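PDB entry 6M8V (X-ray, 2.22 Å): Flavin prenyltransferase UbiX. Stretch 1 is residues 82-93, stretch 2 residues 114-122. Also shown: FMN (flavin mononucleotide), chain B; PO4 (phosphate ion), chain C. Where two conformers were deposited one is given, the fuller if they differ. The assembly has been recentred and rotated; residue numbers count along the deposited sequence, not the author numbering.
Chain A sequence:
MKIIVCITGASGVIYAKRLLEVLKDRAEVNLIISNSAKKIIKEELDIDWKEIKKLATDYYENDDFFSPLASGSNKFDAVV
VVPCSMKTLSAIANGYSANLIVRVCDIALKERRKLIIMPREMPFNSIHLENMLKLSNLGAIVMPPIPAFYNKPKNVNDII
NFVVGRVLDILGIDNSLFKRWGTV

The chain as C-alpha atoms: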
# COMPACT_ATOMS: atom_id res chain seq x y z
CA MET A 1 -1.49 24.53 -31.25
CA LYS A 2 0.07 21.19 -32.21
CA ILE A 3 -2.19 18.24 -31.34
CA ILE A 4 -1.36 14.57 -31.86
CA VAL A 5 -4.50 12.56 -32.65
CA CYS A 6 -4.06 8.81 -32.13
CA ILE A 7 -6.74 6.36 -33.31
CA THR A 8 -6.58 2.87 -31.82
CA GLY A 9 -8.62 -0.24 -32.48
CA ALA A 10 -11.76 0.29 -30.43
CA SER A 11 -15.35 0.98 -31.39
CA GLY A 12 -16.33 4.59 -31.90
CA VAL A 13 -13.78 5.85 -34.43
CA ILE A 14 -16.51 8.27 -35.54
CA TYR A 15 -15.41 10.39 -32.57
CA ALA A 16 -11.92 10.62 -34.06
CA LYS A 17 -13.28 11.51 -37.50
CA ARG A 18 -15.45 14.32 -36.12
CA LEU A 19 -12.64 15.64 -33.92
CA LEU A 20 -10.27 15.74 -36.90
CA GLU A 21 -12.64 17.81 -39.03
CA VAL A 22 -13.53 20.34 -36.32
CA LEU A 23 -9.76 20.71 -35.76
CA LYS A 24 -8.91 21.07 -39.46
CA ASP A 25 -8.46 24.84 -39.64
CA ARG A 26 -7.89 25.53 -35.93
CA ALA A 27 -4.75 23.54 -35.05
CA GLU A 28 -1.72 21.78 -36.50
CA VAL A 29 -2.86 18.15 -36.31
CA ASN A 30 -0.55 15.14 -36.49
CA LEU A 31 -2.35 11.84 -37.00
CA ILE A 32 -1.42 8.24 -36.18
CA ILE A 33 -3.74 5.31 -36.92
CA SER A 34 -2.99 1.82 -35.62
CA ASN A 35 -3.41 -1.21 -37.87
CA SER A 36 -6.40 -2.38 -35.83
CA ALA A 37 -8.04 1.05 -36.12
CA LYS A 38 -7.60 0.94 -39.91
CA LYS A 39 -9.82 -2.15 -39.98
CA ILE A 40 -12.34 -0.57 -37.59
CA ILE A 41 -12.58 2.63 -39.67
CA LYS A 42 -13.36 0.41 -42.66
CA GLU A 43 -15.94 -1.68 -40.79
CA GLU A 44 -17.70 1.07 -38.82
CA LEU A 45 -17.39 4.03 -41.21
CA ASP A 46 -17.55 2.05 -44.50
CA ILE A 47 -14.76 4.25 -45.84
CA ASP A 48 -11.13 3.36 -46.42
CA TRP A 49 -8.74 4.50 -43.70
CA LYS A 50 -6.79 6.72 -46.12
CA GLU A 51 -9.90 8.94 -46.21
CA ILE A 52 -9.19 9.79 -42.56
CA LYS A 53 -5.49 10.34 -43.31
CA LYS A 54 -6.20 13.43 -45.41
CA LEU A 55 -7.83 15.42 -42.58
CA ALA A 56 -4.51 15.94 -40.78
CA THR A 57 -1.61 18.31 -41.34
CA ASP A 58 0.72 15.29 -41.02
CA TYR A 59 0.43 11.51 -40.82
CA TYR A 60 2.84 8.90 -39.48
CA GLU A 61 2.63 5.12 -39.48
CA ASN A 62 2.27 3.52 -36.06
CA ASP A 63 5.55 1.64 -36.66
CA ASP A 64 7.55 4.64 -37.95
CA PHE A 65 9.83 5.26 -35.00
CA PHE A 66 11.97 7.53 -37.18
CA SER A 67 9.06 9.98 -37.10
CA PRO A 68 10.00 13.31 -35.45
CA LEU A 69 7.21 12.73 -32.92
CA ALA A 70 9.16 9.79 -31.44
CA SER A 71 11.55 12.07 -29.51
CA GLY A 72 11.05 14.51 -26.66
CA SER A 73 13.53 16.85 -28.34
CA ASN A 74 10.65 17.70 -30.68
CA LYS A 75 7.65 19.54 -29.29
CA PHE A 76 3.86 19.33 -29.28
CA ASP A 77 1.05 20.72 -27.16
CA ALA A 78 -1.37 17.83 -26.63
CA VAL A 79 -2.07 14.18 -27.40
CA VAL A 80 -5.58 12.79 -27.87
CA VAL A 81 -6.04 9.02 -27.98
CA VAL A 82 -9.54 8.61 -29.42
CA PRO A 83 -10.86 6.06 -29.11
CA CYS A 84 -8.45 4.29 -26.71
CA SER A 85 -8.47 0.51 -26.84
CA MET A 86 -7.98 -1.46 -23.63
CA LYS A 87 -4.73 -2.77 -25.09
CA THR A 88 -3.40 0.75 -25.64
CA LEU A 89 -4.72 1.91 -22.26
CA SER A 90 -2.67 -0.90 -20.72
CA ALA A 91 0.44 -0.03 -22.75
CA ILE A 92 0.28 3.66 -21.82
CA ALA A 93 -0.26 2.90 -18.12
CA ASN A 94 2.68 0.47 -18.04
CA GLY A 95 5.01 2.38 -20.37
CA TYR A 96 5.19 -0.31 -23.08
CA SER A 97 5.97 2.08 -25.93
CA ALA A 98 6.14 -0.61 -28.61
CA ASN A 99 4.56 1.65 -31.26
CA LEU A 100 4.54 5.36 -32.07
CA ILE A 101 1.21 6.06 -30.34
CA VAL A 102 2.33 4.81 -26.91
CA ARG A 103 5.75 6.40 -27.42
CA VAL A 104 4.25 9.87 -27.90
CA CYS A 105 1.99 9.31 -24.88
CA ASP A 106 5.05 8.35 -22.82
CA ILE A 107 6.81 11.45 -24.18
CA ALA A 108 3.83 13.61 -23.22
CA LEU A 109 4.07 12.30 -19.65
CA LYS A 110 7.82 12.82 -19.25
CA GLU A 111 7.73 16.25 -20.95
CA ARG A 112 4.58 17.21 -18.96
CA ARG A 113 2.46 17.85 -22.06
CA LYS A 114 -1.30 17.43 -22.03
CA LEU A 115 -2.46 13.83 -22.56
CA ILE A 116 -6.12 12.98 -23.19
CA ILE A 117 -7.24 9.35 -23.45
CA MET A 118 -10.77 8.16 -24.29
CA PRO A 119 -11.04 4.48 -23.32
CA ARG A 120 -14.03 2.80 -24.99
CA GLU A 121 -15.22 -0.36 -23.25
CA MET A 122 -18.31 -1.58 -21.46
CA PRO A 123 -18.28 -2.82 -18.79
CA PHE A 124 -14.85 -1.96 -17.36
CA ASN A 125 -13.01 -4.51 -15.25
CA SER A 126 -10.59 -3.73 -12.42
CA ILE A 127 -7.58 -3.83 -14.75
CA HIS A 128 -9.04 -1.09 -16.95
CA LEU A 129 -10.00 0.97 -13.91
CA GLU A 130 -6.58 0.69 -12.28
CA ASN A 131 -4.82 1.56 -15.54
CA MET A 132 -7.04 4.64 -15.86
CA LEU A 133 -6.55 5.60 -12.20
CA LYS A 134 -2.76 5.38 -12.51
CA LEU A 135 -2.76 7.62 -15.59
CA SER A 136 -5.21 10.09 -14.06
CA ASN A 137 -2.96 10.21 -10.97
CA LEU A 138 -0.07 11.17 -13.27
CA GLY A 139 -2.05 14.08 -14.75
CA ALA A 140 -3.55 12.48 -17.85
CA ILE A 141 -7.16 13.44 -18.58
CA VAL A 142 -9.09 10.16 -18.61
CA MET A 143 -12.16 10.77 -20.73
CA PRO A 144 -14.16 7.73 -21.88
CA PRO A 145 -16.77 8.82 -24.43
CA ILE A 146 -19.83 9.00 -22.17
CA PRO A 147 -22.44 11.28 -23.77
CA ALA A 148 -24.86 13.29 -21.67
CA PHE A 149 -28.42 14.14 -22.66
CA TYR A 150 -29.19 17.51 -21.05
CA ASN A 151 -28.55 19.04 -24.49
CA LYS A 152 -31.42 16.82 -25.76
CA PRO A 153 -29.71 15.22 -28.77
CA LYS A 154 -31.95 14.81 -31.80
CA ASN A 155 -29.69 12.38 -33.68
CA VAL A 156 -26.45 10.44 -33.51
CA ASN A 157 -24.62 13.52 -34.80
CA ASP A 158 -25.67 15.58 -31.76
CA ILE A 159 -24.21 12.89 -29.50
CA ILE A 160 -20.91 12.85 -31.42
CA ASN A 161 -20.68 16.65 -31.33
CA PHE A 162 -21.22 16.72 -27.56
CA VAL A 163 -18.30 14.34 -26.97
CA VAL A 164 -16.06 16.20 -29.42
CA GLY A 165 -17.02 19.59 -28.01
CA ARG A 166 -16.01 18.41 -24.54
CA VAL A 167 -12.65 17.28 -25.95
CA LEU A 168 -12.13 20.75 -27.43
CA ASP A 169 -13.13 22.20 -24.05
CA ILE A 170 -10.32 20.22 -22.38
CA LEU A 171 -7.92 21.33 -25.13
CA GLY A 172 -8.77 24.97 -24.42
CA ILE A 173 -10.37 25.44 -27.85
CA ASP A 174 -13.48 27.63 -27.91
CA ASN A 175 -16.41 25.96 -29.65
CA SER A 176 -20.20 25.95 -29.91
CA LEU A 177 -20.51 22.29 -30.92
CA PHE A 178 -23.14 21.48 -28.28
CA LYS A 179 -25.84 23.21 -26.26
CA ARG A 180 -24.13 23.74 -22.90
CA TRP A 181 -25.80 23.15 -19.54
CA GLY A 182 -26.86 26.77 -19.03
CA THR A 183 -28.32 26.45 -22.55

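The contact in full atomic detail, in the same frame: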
# COMPACT_ATOMS: atom_id res chain seq x y z
N VAL A 82 -8.10 8.73 -29.23
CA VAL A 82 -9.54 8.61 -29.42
C VAL A 82 -9.84 7.71 -30.62
O VAL A 82 -9.36 7.97 -31.73
CB VAL A 82 -10.20 9.99 -29.60
CG1 VAL A 82 -9.46 10.81 -30.66
CG2 VAL A 82 -11.66 9.82 -29.98
N PRO A 83 -10.57 6.60 -30.44
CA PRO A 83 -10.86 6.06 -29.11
C PRO A 83 -9.62 5.32 -28.59
O PRO A 83 -8.71 5.06 -29.37
CB PRO A 83 -12.01 5.10 -29.37
CG PRO A 83 -11.76 4.62 -30.77
CD PRO A 83 -11.21 5.82 -31.50
N CYS A 84 -9.59 4.99 -27.30
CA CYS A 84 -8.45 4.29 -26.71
C CYS A 84 -8.86 2.86 -26.43
O CYS A 84 -9.76 2.61 -25.62
CB CYS A 84 -7.99 4.98 -25.42
SG CYS A 84 -6.46 4.30 -24.72
N SER A 85 -8.21 1.91 -27.10
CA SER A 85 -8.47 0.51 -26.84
C SER A 85 -7.97 0.13 -25.44
O SER A 85 -7.18 0.85 -24.82
CB SER A 85 -7.81 -0.36 -27.90
OG SER A 85 -6.40 -0.28 -27.82
N MET A 86 -8.45 -1.01 -24.93
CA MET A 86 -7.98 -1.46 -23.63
C MET A 86 -6.52 -1.88 -23.71
O MET A 86 -5.75 -1.66 -22.76
CB MET A 86 -8.84 -2.61 -23.10
CG MET A 86 -10.30 -2.24 -22.80
SD MET A 86 -10.54 -0.78 -21.76
CE MET A 86 -10.69 0.54 -22.96
N LYS A 87 -6.12 -2.44 -24.85
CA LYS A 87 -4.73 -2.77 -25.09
C LYS A 87 -3.83 -1.54 -25.01
O LYS A 87 -2.77 -1.57 -24.38
CB LYS A 87 -4.62 -3.44 -26.47
CG LYS A 87 -3.21 -3.76 -26.92
CD LYS A 87 -2.84 -2.96 -28.13
CE LYS A 87 -1.59 -3.53 -28.78
NZ LYS A 87 -1.03 -2.58 -29.77
N THR A 88 -4.24 -0.45 -25.66
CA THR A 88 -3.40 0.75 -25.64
C THR A 88 -3.47 1.45 -24.29
O THR A 88 -2.46 2.02 -23.84
CB THR A 88 -3.82 1.68 -26.78
OG1 THR A 88 -3.50 1.05 -28.04
CG2 THR A 88 -3.10 3.00 -26.70
N LEU A 89 -4.63 1.41 -23.63
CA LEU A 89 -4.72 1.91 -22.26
C LEU A 89 -3.72 1.19 -21.36
O LEU A 89 -3.02 1.83 -20.56
CB LEU A 89 -6.15 1.74 -21.73
CG LEU A 89 -6.33 1.92 -20.21
CD1 LEU A 89 -6.08 3.36 -19.80
CD2 LEU A 89 -7.70 1.45 -19.72
N SER A 90 -3.63 -0.13 -21.49
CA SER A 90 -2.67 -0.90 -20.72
C SER A 90 -1.24 -0.48 -21.04
O SER A 90 -0.43 -0.25 -20.13
CB SER A 90 -2.86 -2.39 -21.00
OG SER A 90 -1.73 -3.14 -20.60
N ALA A 91 -0.92 -0.37 -22.33
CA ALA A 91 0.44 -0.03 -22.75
C ALA A 91 0.86 1.34 -22.24
O ALA A 91 1.99 1.52 -21.77
CB ALA A 91 0.56 -0.09 -24.27
N ILE A 92 -0.03 2.33 -22.33
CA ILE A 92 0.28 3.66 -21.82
C ILE A 92 0.51 3.61 -20.31
O ILE A 92 1.48 4.17 -19.79
CB ILE A 92 -0.83 4.66 -22.18
CG1 ILE A 92 -0.99 4.77 -23.71
CG2 ILE A 92 -0.53 6.02 -21.60
CD1 ILE A 92 -2.24 5.52 -24.12
N ALA A 93 -0.38 2.94 -19.58
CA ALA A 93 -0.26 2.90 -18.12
C ALA A 93 1.01 2.20 -17.67
O ALA A 93 1.57 2.55 -16.61
CB ALA A 93 -1.49 2.23 -17.51
N LYS A 114 0.06 17.88 -22.30
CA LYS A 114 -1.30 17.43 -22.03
C LYS A 114 -1.60 16.12 -22.76
O LYS A 114 -1.36 15.99 -23.96
CB LYS A 114 -2.30 18.51 -22.46
CG LYS A 114 -3.75 18.10 -22.32
CD LYS A 114 -4.67 19.28 -22.58
CE LYS A 114 -4.56 20.33 -21.49
NZ LYS A 114 -5.44 21.49 -21.77
N LEU A 115 -2.13 15.15 -22.02
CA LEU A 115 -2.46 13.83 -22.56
C LEU A 115 -3.92 13.53 -22.25
O LEU A 115 -4.31 13.47 -21.08
CB LEU A 115 -1.54 12.75 -21.98
CG LEU A 115 -1.85 11.28 -22.29
CD1 LEU A 115 -1.85 11.03 -23.79
CD2 LEU A 115 -0.86 10.35 -21.58
N ILE A 116 -4.71 13.34 -23.30
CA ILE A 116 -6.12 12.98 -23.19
C ILE A 116 -6.30 11.58 -23.76
O ILE A 116 -5.88 11.31 -24.89
CB ILE A 116 -7.02 13.97 -23.96
CG1 ILE A 116 -6.80 15.40 -23.46
CG2 ILE A 116 -8.48 13.54 -23.88
CD1 ILE A 116 -7.51 16.46 -24.31
N ILE A 117 -6.94 10.70 -22.99
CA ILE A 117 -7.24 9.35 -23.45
C ILE A 117 -8.73 9.12 -23.29
O ILE A 117 -9.34 9.56 -22.31
CB ILE A 117 -6.43 8.28 -22.69
CG1 ILE A 117 -6.74 8.32 -21.20
CG2 ILE A 117 -4.94 8.48 -22.92
CD1 ILE A 117 -6.26 7.10 -20.44
N MET A 118 -9.33 8.42 -24.25
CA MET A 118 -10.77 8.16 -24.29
C MET A 118 -11.02 6.66 -24.38
O MET A 118 -11.36 6.14 -25.45
CB MET A 118 -11.41 8.90 -25.46
CG MET A 118 -10.91 10.33 -25.58
SD MET A 118 -11.92 11.38 -26.63
CE MET A 118 -13.48 11.39 -25.75
N PRO A 119 -10.86 5.94 -23.27
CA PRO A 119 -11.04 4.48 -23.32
C PRO A 119 -12.49 4.10 -23.57
O PRO A 119 -13.40 4.58 -22.90
CB PRO A 119 -10.57 4.02 -21.93
CG PRO A 119 -10.77 5.22 -21.07
CD PRO A 119 -10.51 6.42 -21.92
N ARG A 120 -12.70 3.23 -24.56
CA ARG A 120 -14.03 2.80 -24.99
C ARG A 120 -14.18 1.32 -24.69
O ARG A 120 -13.61 0.47 -25.38
CB ARG A 120 -14.24 3.08 -26.48
CG ARG A 120 -15.63 3.61 -26.89
CD ARG A 120 -16.78 2.63 -26.58
NE ARG A 120 -16.45 1.24 -26.89
CZ ARG A 120 -17.20 0.20 -26.56
NH1 ARG A 120 -18.35 0.37 -25.92
NH2 ARG A 120 -16.80 -1.03 -26.87
N GLU A 121 -14.97 1.01 -23.66
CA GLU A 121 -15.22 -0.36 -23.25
C GLU A 121 -16.43 -0.36 -22.33
O GLU A 121 -16.72 0.63 -21.66
CB GLU A 121 -14.01 -0.97 -22.53
CG GLU A 121 -14.14 -2.46 -22.23
CD GLU A 121 -14.59 -3.25 -23.45
OE1 GLU A 121 -15.81 -3.39 -23.66
OE2 GLU A 121 -13.71 -3.74 -24.20
N MET A 122 -17.14 -1.48 -22.32
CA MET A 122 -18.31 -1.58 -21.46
C MET A 122 -18.68 -3.04 -21.25
O MET A 122 -18.87 -3.78 -22.23
CB MET A 122 -19.47 -0.79 -22.08
CG MET A 122 -20.66 -0.63 -21.18
SD MET A 122 -22.02 0.18 -22.06
CE MET A 122 -23.30 0.04 -20.83
N1 FMN B . -11.02 -3.30 -27.73
C2 FMN B . -11.43 -2.44 -26.73
O2 FMN B . -10.72 -2.33 -25.75
N3 FMN B . -12.61 -1.71 -26.83
C4 FMN B . -13.39 -1.86 -27.97
O4 FMN B . -14.45 -1.25 -28.13
C4A FMN B . -12.98 -2.73 -28.97
N5 FMN B . -13.77 -2.86 -30.09
C5A FMN B . -13.38 -3.71 -31.09
C6 FMN B . -14.19 -3.82 -32.20
C7 FMN B . -13.82 -4.67 -33.23
C7M FMN B . -14.71 -4.77 -34.43
C8 FMN B . -12.65 -5.40 -33.15
C8M FMN B . -12.27 -6.31 -34.27
C9 FMN B . -11.83 -5.29 -32.03
C9A FMN B . -12.19 -4.44 -30.99
N10 FMN B . -11.39 -4.31 -29.87
C10 FMN B . -11.79 -3.45 -28.86
C1' FMN B . -10.12 -5.10 -29.75
C2' FMN B . -8.87 -4.26 -30.01
O2' FMN B . -8.90 -3.78 -31.34
C3' FMN B . -7.60 -5.06 -29.81
O3' FMN B . -7.33 -5.21 -28.43
C4' FMN B . -6.42 -4.42 -30.54
O4' FMN B . -5.25 -5.17 -30.29
C5' FMN B . -6.17 -2.97 -30.14
O5' FMN B . -4.93 -2.55 -30.69
P FMN B . -4.57 -0.99 -30.90
O1P FMN B . -5.51 -0.41 -31.92
O2P FMN B . -4.77 -0.27 -29.59
O3P FMN B . -3.14 -0.86 -31.36
P PO4 C . -17.49 -5.03 -26.59
O1 PO4 C . -17.13 -5.62 -27.94
O2 PO4 C . -18.90 -4.47 -26.62
O3 PO4 C . -17.42 -6.10 -25.53
O4 PO4 C . -16.51 -3.92 -26.28

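The most unusual feature of this contact is how short its sheet pairing is and where it falls: a single parallel bridge, Cys84 with Pro119, sits just after a cis peptide bond preceding Pro83, at the corner where the chain turns at Val82 and Pro83. The CA atoms of Cys84 and Pro119 lie 4.3 Å apart. Two backbone hydrogen bonds define the bridge. Cys84 N donates to Met118 O at 2.8 Å with an N-H...O angle of 159°, and Arg120 N donates to Cys84 O at 3.2 Å and 158°. Cys84 thus uses both its amide and its carbonyl on the residues flanking Pro119, which, as a proline, has no amide hydrogen to give. The same carbonyl receives a CA-H...O contact, Pro119 CA to Cys84 O at 3.2 Å, with an angle of 156° at the hydrogen.

Beyond the bridge, stretch 1 becomes a helix whose axis passes within 9.0 Å of the strand axis, the N-to-C directions differing by 142°. Side chains fill this gap. Leu89 and Ile92 both point their CA-to-CB bonds toward the strand; Leu89 CD1 reaches Ile117 CD1 at 3.8 Å, while Ile92 CD1 lies 4.2 Å from Ile117 CG2 and Ile92 CG2 4.3 Å from Leu115 CD2. Ile117 therefore meets two residues one helical turn apart. Met86 leaves its backbone sideways, but its m, m chain with chi3 at 92° brings the end nearer: Met86 CE is 3.6 Å from Pro119 CB, and Met86 SD is 3.6 Å from Glu121 CB. Before the bridge, Val82 CG2 packs against Met118 SD at 3.7 Å.

The helix start is fixed by Ser85, whose OG accepts a capping bond from Thr88 N at 3.1 Å and 157°. Ser85 OG and Thr88 OG1 each also donate to FMN O2P, both at a very short 2.4 Å.

The two stretches converge on the flavin ring as well. Met86 N donates to FMN O2 at 2.8 Å and 157°, and FMN N3 donates to Arg120 O at 2.8 Å and 155°, so backbone from both sides reads neighbouring positions of the pyrimidine portion. Arg120 NH2 adds a nearly linear bond to FMN O4, 2.7 Å at 175°; its bond to PO4 O4, 3.0 Å at 123°, is weak. Glu121 OE1 accepts from Met122 N at 2.7 Å and 158°, a bond within stretch 2.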